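Local coordinates for protein cytochrome P450 RhF (Acinetobacter radioresistens, PDB 6RO8) that probably oxidises organic substrates at its heme iron, as the heme domain of a longer class VII cytochrome P450 monooxygenase, at residues Pro93-Ala98 / Glu208-Val213; Ala194-Val199 / Glu215-Phe220. One frame throughout, in Å; residues are numbered along the deposited sequence.

Interaction 1 (Pro93-Ala98 / Glu208-Val213)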
ATOM      1  N   PRO A  93     -17.446  -0.463 -11.640  1.00 95.34           N
ATOM      2  CA  PRO A  93     -18.533  -1.399 -11.315  1.00 95.68           C
ATOM      3  C   PRO A  93     -18.306  -2.782 -11.901  1.00 86.50           C
ATOM      4  O   PRO A  93     -17.735  -2.947 -12.984  1.00 82.42           O
ATOM      5  CB  PRO A  93     -19.770  -0.735 -11.925  1.00 88.03           C
ATOM      6  CG  PRO A  93     -19.465   0.702 -11.861  1.00 90.61           C
ATOM      7  CD  PRO A  93     -17.964   0.832 -12.102  1.00 87.81           C
ATOM      8  N   SER A  94     -18.756  -3.785 -11.158  1.00 78.04           N
ATOM      9  CA  SER A  94     -18.589  -5.158 -11.588  1.00 77.23           C
ATOM     10  C   SER A  94     -19.603  -5.466 -12.683  1.00 82.10           C
ATOM     11  O   SER A  94     -20.763  -5.050 -12.604  1.00 84.15           O
ATOM     12  CB  SER A  94     -18.743  -6.103 -10.396  1.00 86.10           C
ATOM     13  OG  SER A  94     -18.169  -5.554  -9.212  1.00 89.25           O
ATOM     14  N   CYS A  95     -19.159  -6.146 -13.729  1.00 82.57           N
ATOM     15  CA  CYS A  95     -20.104  -6.590 -14.731  1.00 84.83           C
ATOM     16  C   CYS A  95     -20.996  -7.675 -14.125  1.00 85.70           C
ATOM     17  O   CYS A  95     -20.561  -8.418 -13.236  1.00 80.81           O
ATOM     18  CB  CYS A  95     -19.377  -7.077 -16.000  1.00100.77           C
ATOM     19  SG  CYS A  95     -19.325  -5.801 -17.408  1.00131.91           S
ATOM     20  N   PRO A  96     -22.259  -7.756 -14.540  1.00 78.34           N
ATOM     21  CA  PRO A  96     -23.238  -8.580 -13.807  1.00 84.66           C
ATOM     22  C   PRO A  96     -22.859 -10.040 -13.644  1.00 91.10           C
ATOM     23  O   PRO A  96     -23.270 -10.685 -12.668  1.00 83.81           O
ATOM     24  CB  PRO A  96     -24.506  -8.455 -14.671  1.00 78.71           C
ATOM     25  CG  PRO A  96     -24.395  -7.188 -15.354  1.00 77.64           C
ATOM     26  CD  PRO A  96     -22.880  -6.999 -15.631  1.00 77.78           C
ATOM     27  N   GLU A  97     -22.139 -10.601 -14.615  1.00 94.03           N
ATOM     28  CA  GLU A  97     -21.728 -11.992 -14.491  1.00 91.78           C
ATOM     29  C   GLU A  97     -20.597 -12.146 -13.471  1.00 93.55           C
ATOM     30  O   GLU A  97     -20.430 -13.218 -12.877  1.00 93.73           O
ATOM     31  CB  GLU A  97     -21.340 -12.544 -15.866  1.00 87.99           C
ATOM     32  CG  GLU A  97     -22.478 -12.591 -16.879  1.00100.60           C
ATOM     33  CD  GLU A  97     -23.565 -13.629 -16.557  1.00119.86           C
ATOM     34  OE1 GLU A  97     -24.696 -13.516 -17.098  1.00125.40           O
ATOM     35  OE2 GLU A  97     -23.288 -14.562 -15.771  1.00123.84           O
ATOM     36  N   ALA A  98     -19.829 -11.089 -13.230  1.00 83.92           N
ATOM     37  CA  ALA A  98     -18.894 -11.126 -12.114  1.00 80.36           C
ATOM     38  C   ALA A  98     -19.638 -11.122 -10.785  1.00 80.35           C
ATOM     39  O   ALA A  98     -19.221 -11.785  -9.827  1.00 78.00           O
ATOM     40  CB  ALA A  98     -17.930  -9.943 -12.197  1.00 68.94           C
ATOM     41  N   GLU A 208     -12.077  -9.577 -20.710  1.00113.48           N
ATOM     42  CA  GLU A 208     -11.668 -10.970 -20.585  1.00115.38           C
ATOM     43  C   GLU A 208     -11.319 -11.330 -19.144  1.00106.85           C
ATOM     44  O   GLU A 208     -11.685 -12.410 -18.660  1.00116.22           O
ATOM     45  CB  GLU A 208     -10.484 -11.241 -21.520  1.00128.16           C
ATOM     46  CG  GLU A 208     -10.680 -10.731 -22.966  1.00137.94           C
ATOM     47  CD  GLU A 208     -10.471  -9.224 -23.111  1.00143.56           C
ATOM     48  OE1 GLU A 208     -10.623  -8.700 -24.237  1.00147.26           O
ATOM     49  OE2 GLU A 208     -10.160  -8.567 -22.097  1.00143.09           O
ATOM     50  N   GLN A 209     -10.644 -10.430 -18.430  1.00 98.07           N
ATOM     51  CA  GLN A 209     -10.155 -10.763 -17.098  1.00 95.17           C
ATOM     52  C   GLN A 209     -11.218 -10.684 -16.020  1.00 90.07           C
ATOM     53  O   GLN A 209     -11.067 -11.331 -14.980  1.00 84.20           O
ATOM     54  CB  GLN A 209      -9.037  -9.822 -16.688  1.00 98.27           C
ATOM     55  CG  GLN A 209      -8.066  -9.508 -17.755  1.00108.63           C
ATOM     56  CD  GLN A 209      -7.037  -8.557 -17.243  1.00112.60           C
ATOM     57  OE1 GLN A 209      -7.056  -7.373 -17.572  1.00114.30           O
ATOM     58  NE2 GLN A 209      -6.149  -9.056 -16.388  1.00111.75           N
ATOM     59  N   GLN A 210     -12.251  -9.861 -16.219  1.00 94.19           N
ATOM     60  CA  GLN A 210     -13.180  -9.558 -15.132  1.00100.63           C
ATOM     61  C   GLN A 210     -13.749 -10.829 -14.511  1.00 95.22           C
ATOM     62  O   GLN A 210     -13.880 -10.927 -13.283  1.00 86.90           O
ATOM     63  CB  GLN A 210     -14.298  -8.643 -15.641  1.00108.86           C
ATOM     64  CG  GLN A 210     -13.853  -7.190 -15.804  1.00117.17           C
ATOM     65  CD  GLN A 210     -14.863  -6.336 -16.556  1.00130.98           C
ATOM     66  OE1 GLN A 210     -16.034  -6.701 -16.676  1.00139.52           O
ATOM     67  NE2 GLN A 210     -14.406  -5.198 -17.084  1.00132.07           N
ATOM     68  N   LEU A 211     -14.061 -11.825 -15.336  1.00 92.93           N
ATOM     69  CA  LEU A 211     -14.567 -13.079 -14.790  1.00 94.90           C
ATOM     70  C   LEU A 211     -13.492 -13.801 -13.983  1.00 94.70           C
ATOM     71  O   LEU A 211     -13.740 -14.230 -12.851  1.00 92.78           O
ATOM     72  CB  LEU A 211     -15.087 -13.960 -15.918  1.00 91.87           C
ATOM     73  CG  LEU A 211     -16.580 -13.840 -16.201  1.00101.31           C
ATOM     74  CD1 LEU A 211     -17.051 -12.399 -16.093  1.00103.42           C
ATOM     75  CD2 LEU A 211     -16.891 -14.401 -17.583  1.00100.86           C
ATOM     76  N   GLU A 212     -12.291 -13.948 -14.554  1.00 95.76           N
ATOM     77  CA  GLU A 212     -11.200 -14.601 -13.836  1.00 90.77           C
ATOM     78  C   GLU A 212     -10.933 -13.905 -12.519  1.00 84.65           C
ATOM     79  O   GLU A 212     -10.771 -14.560 -11.483  1.00 96.66           O
ATOM     80  CB  GLU A 212      -9.929 -14.601 -14.683  1.00106.42           C
ATOM     81  CG  GLU A 212     -10.168 -14.818 -16.165  1.00131.04           C
ATOM     82  CD  GLU A 212      -8.872 -14.914 -16.947  1.00143.88           C
ATOM     83  OE1 GLU A 212      -8.927 -15.315 -18.132  1.00147.18           O
ATOM     84  OE2 GLU A 212      -7.805 -14.585 -16.372  1.00144.27           O
ATOM     85  N   VAL A 213     -10.882 -12.572 -12.540  1.00 77.32           N
ATOM     86  CA  VAL A 213     -10.623 -11.818 -11.316  1.00 84.09           C
ATOM     87  C   VAL A 213     -11.719 -12.076 -10.294  1.00 90.47           C
ATOM     88  O   VAL A 213     -11.442 -12.256  -9.098  1.00 86.57           O
ATOM     89  CB  VAL A 213     -10.476 -10.315 -11.624  1.00 79.27           C
ATOM     90  CG1 VAL A 213     -10.109  -9.574 -10.371  1.00 75.69           C
ATOM     91  CG2 VAL A 213      -9.406 -10.090 -12.684  1.00 78.81           C
TER
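Cys95 and Gln210 meet through the end of the glutamine side chain. The amide oxygen Gln210 OE1 comes up beside the cysteine, 3.4 Å from Cys95 CB and 3.5 Å from Cys95 SG. This is packing of a carbonyl oxygen against a thiol and its methylene, and no hydrogen bond joins the two segments anywhere. Gln210 reaches across because CG lies anti to the carbonyl carbon (chi1 -77°) and the chain beyond it runs extended (chi2 169°). The other end of the same amide is tied down at home: Gln210 NE2 donates to Pro205 O, just ahead of its own helix, which restrains the amide and is consistent with OE1 lying on the Cys95 side.

The rest is methyl-to-backbone packing by Leu211 and Ala98. One methyl of the leucine, CD1, does the touching: it lies 4.2 Å from Ala98 N and also reaches Glu97 CB, at 4.3 Å, so it rests against the first turn of helix 96-104. Ala98 CB in turn sits 4.3 Å from Gln210 O, methyl against helix backbone. The nearest CA atoms are those of Ala98 and Leu211, 5.4 Å apart.

Within 93-98, Cys95 occupies the N-cap position, and a weak bond from Ala98 N to Cys95 O closes the first turn. The glutamine therefore packs against the very start of that helix.

In the P450 fold, helix 96-104 lies in the stretch between the B and C helices, consistent with B', and helix 207-233 corresponds to G. The contact joins the two near their N-terminal ends at the surface, and Leu211 extends it by also touching Ile101 one turn further along helix 96-104.

Interaction 2 (Ala194-Val199 / Glu215-Phe220)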
ATOM      1  N   ALA A 194      -3.595 -12.126  -4.124  1.00 77.54           N
ATOM      2  CA  ALA A 194      -3.376 -10.707  -3.874  1.00 76.18           C
ATOM      3  C   ALA A 194      -3.541  -9.886  -5.145  1.00 84.92           C
ATOM      4  O   ALA A 194      -4.086  -8.774  -5.108  1.00 81.31           O
ATOM      5  CB  ALA A 194      -1.987 -10.486  -3.288  1.00 76.03           C
ATOM      6  N   VAL A 195      -3.060 -10.407  -6.277  1.00 82.30           N
ATOM      7  CA  VAL A 195      -3.269  -9.713  -7.543  1.00 78.05           C
ATOM      8  C   VAL A 195      -4.756  -9.558  -7.814  1.00 80.19           C
ATOM      9  O   VAL A 195      -5.234  -8.465  -8.151  1.00 82.80           O
ATOM     10  CB  VAL A 195      -2.565 -10.451  -8.692  1.00 76.27           C
ATOM     11  CG1 VAL A 195      -2.860  -9.743 -10.011  1.00 69.79           C
ATOM     12  CG2 VAL A 195      -1.065 -10.510  -8.433  1.00 69.48           C
ATOM     13  N   ALA A 196      -5.516 -10.646  -7.646  1.00 77.75           N
ATOM     14  CA  ALA A 196      -6.942 -10.584  -7.950  1.00 76.48           C
ATOM     15  C   ALA A 196      -7.631  -9.562  -7.067  1.00 78.02           C
ATOM     16  O   ALA A 196      -8.476  -8.794  -7.539  1.00 73.35           O
ATOM     17  CB  ALA A 196      -7.601 -11.954  -7.794  1.00 64.99           C
ATOM     18  N   HIS A 197      -7.245  -9.499  -5.792  1.00 76.60           N
ATOM     19  CA  HIS A 197      -7.874  -8.529  -4.906  1.00 72.77           C
ATOM     20  C   HIS A 197      -7.523  -7.089  -5.290  1.00 78.37           C
ATOM     21  O   HIS A 197      -8.382  -6.200  -5.217  1.00 71.48           O
ATOM     22  CB  HIS A 197      -7.488  -8.816  -3.467  1.00 66.28           C
ATOM     23  CG  HIS A 197      -7.914  -7.746  -2.523  1.00 75.62           C
ATOM     24  ND1 HIS A 197      -7.020  -7.038  -1.749  1.00 77.21           N
ATOM     25  CD2 HIS A 197      -9.140  -7.236  -2.256  1.00 76.20           C
ATOM     26  CE1 HIS A 197      -7.682  -6.147  -1.030  1.00 77.08           C
ATOM     27  NE2 HIS A 197      -8.968  -6.249  -1.318  1.00 72.44           N
ATOM     28  N   THR A 198      -6.275  -6.827  -5.706  1.00 75.87           N
ATOM     29  CA  THR A 198      -5.915  -5.434  -5.973  1.00 74.90           C
ATOM     30  C   THR A 198      -6.410  -4.970  -7.340  1.00 74.86           C
ATOM     31  O   THR A 198      -6.967  -3.872  -7.453  1.00 79.83           O
ATOM     32  CB  THR A 198      -4.404  -5.214  -5.859  1.00 74.59           C
ATOM     33  OG1 THR A 198      -3.753  -5.813  -6.979  1.00 96.75           O
ATOM     34  CG2 THR A 198      -3.838  -5.798  -4.548  1.00 67.13           C
ATOM     35  N   VAL A 199      -6.212  -5.782  -8.382  1.00 69.13           N
ATOM     36  CA  VAL A 199      -6.757  -5.466  -9.704  1.00 74.28           C
ATOM     37  C   VAL A 199      -8.273  -5.286  -9.648  1.00 75.92           C
ATOM     38  O   VAL A 199      -8.831  -4.376 -10.274  1.00 71.01           O
ATOM     39  CB  VAL A 199      -6.379  -6.567 -10.706  1.00 74.56           C
ATOM     40  CG1 VAL A 199      -7.051  -6.287 -12.025  1.00 76.38           C
ATOM     41  CG2 VAL A 199      -4.883  -6.657 -10.836  1.00 80.41           C
ATOM     42  N   GLU A 215     -13.689 -14.796 -10.067  1.00 79.23           N
ATOM     43  CA  GLU A 215     -13.342 -16.120  -9.560  1.00 86.69           C
ATOM     44  C   GLU A 215     -12.218 -16.038  -8.527  1.00 90.03           C
ATOM     45  O   GLU A 215     -12.348 -16.544  -7.407  1.00 86.90           O
ATOM     46  CB  GLU A 215     -12.948 -17.032 -10.720  1.00 89.69           C
ATOM     47  CG  GLU A 215     -14.113 -17.823 -11.291  1.00108.12           C
ATOM     48  CD  GLU A 215     -14.676 -18.820 -10.294  1.00119.11           C
ATOM     49  OE1 GLU A 215     -13.982 -19.124  -9.298  1.00120.48           O
ATOM     50  OE2 GLU A 215     -15.813 -19.297 -10.499  1.00127.05           O
ATOM     51  N   GLY A 216     -11.113 -15.373  -8.883  1.00 85.61           N
ATOM     52  CA  GLY A 216      -9.995 -15.261  -7.959  1.00 85.71           C
ATOM     53  C   GLY A 216     -10.383 -14.605  -6.650  1.00 85.09           C
ATOM     54  O   GLY A 216     -10.059 -15.103  -5.568  1.00 87.81           O
ATOM     55  N   VAL A 217     -11.084 -13.477  -6.732  1.00 81.78           N
ATOM     56  CA  VAL A 217     -11.559 -12.794  -5.532  1.00 83.80           C
ATOM     57  C   VAL A 217     -12.489 -13.705  -4.734  1.00 88.94           C
ATOM     58  O   VAL A 217     -12.375 -13.813  -3.505  1.00 83.40           O
ATOM     59  CB  VAL A 217     -12.240 -11.469  -5.929  1.00 88.14           C
ATOM     60  CG1 VAL A 217     -13.069 -10.904  -4.786  1.00 88.96           C
ATOM     61  CG2 VAL A 217     -11.194 -10.463  -6.386  1.00 82.82           C
ATOM     62  N   GLY A 218     -13.414 -14.384  -5.418  1.00 87.21           N
ATOM     63  CA  GLY A 218     -14.332 -15.266  -4.718  1.00 81.59           C
ATOM     64  C   GLY A 218     -13.609 -16.378  -3.983  1.00 89.66           C
ATOM     65  O   GLY A 218     -13.854 -16.624  -2.797  1.00 89.18           O
ATOM     66  N   GLN A 219     -12.700 -17.065  -4.678  1.00 90.62           N
ATOM     67  CA  GLN A 219     -11.929 -18.121  -4.036  1.00 90.77           C
ATOM     68  C   GLN A 219     -11.133 -17.582  -2.858  1.00 85.54           C
ATOM     69  O   GLN A 219     -11.108 -18.192  -1.785  1.00 84.87           O
ATOM     70  CB  GLN A 219     -11.009 -18.777  -5.052  1.00 96.87           C
ATOM     71  CG  GLN A 219     -11.747 -19.384  -6.224  1.00105.61           C
ATOM     72  CD  GLN A 219     -10.794 -19.950  -7.242  1.00112.76           C
ATOM     73  OE1 GLN A 219      -9.586 -20.002  -7.007  1.00116.68           O
ATOM     74  NE2 GLN A 219     -11.321 -20.363  -8.387  1.00115.64           N
ATOM     75  N   PHE A 220     -10.480 -16.436  -3.046  1.00 89.37           N
ATOM     76  CA  PHE A 220      -9.805 -15.741  -1.952  1.00 91.08           C
ATOM     77  C   PHE A 220     -10.707 -15.627  -0.724  1.00 88.22           C
ATOM     78  O   PHE A 220     -10.296 -15.944   0.394  1.00 97.94           O
ATOM     79  CB  PHE A 220      -9.361 -14.355  -2.440  1.00 87.72           C
ATOM     80  CG  PHE A 220      -8.301 -13.709  -1.594  1.00 89.02           C
ATOM     81  CD1 PHE A 220      -7.724 -14.386  -0.527  1.00 89.24           C
ATOM     82  CD2 PHE A 220      -7.891 -12.406  -1.867  1.00 85.71           C
ATOM     83  CE1 PHE A 220      -6.755 -13.777   0.242  1.00 85.51           C
ATOM     84  CE2 PHE A 220      -6.929 -11.804  -1.114  1.00 82.65           C
ATOM     85  CZ  PHE A 220      -6.360 -12.490  -0.054  1.00 89.06           C
TER
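Phe220 presents the edge of its ring to His197: the methylene His197 CB lies in the ring plane, 3.8 Å from Phe220 CE2 and slightly farther from Phe220 CD2. With CG anti to the backbone N (chi1 -162°), the phenylalanine side chain heads for helix 187-202. Its ring also stacks with Phe193 and packs against Met265, Met268 and Val269 of helix 257-270. The imidazole of His197 pairs edge-to-face with Trp202.

Beside the rings, small residues bring the backbones together. Gly216 has no side chain, and Ala196 CB settles onto the main chain there, 3.9 Å from Val217 N and 4.0 Å from Gly216 C. Val217 uses its CG2 branch, which lies anti to the carbonyl carbon, beside the backbone N. That methyl is 3.4 Å from Ala196 O, and it lies 4.1 Å from both Ala196 CB and His197 N. The local axes of 194-199 and 215-220 approach to 8.3 Å and cross at -116°, a close passage of what correspond to the F and G helices.

On the other side of helix 207-233, Gln219 NE2 donates to Glu215 OE1 (3.1 Å), meeting it on the anti side and 30° out of the carboxylate plane, while Tyr105 OH holds the same oxygen.

No hydrogen bond spans the contact. Its cohesion comes from the fit of rings, methyls and backbone, with the polar pair Glu215 and Gln219 taking no part.

In the fold
Both contacts use helix 207-233, about two turns apart, with centres 11 Å apart. Interaction 1 lies at the surface and docks the helix near its start onto helix 96-104; interaction 2 is buried and sets the same helix across helix 187-202, whose His197 side chain lies about 6 Å from the bound histidine. They also meet directly, Val213 CG1 packing onto Ala196 O. The chemistry changes with depth: outside, a long amide and a leucine tip rest on a helix end, while inside, rings, alanine and glycine fit closely. Together they link the B-C region with the F and G helices, the parts that commonly border substrate access in P450s.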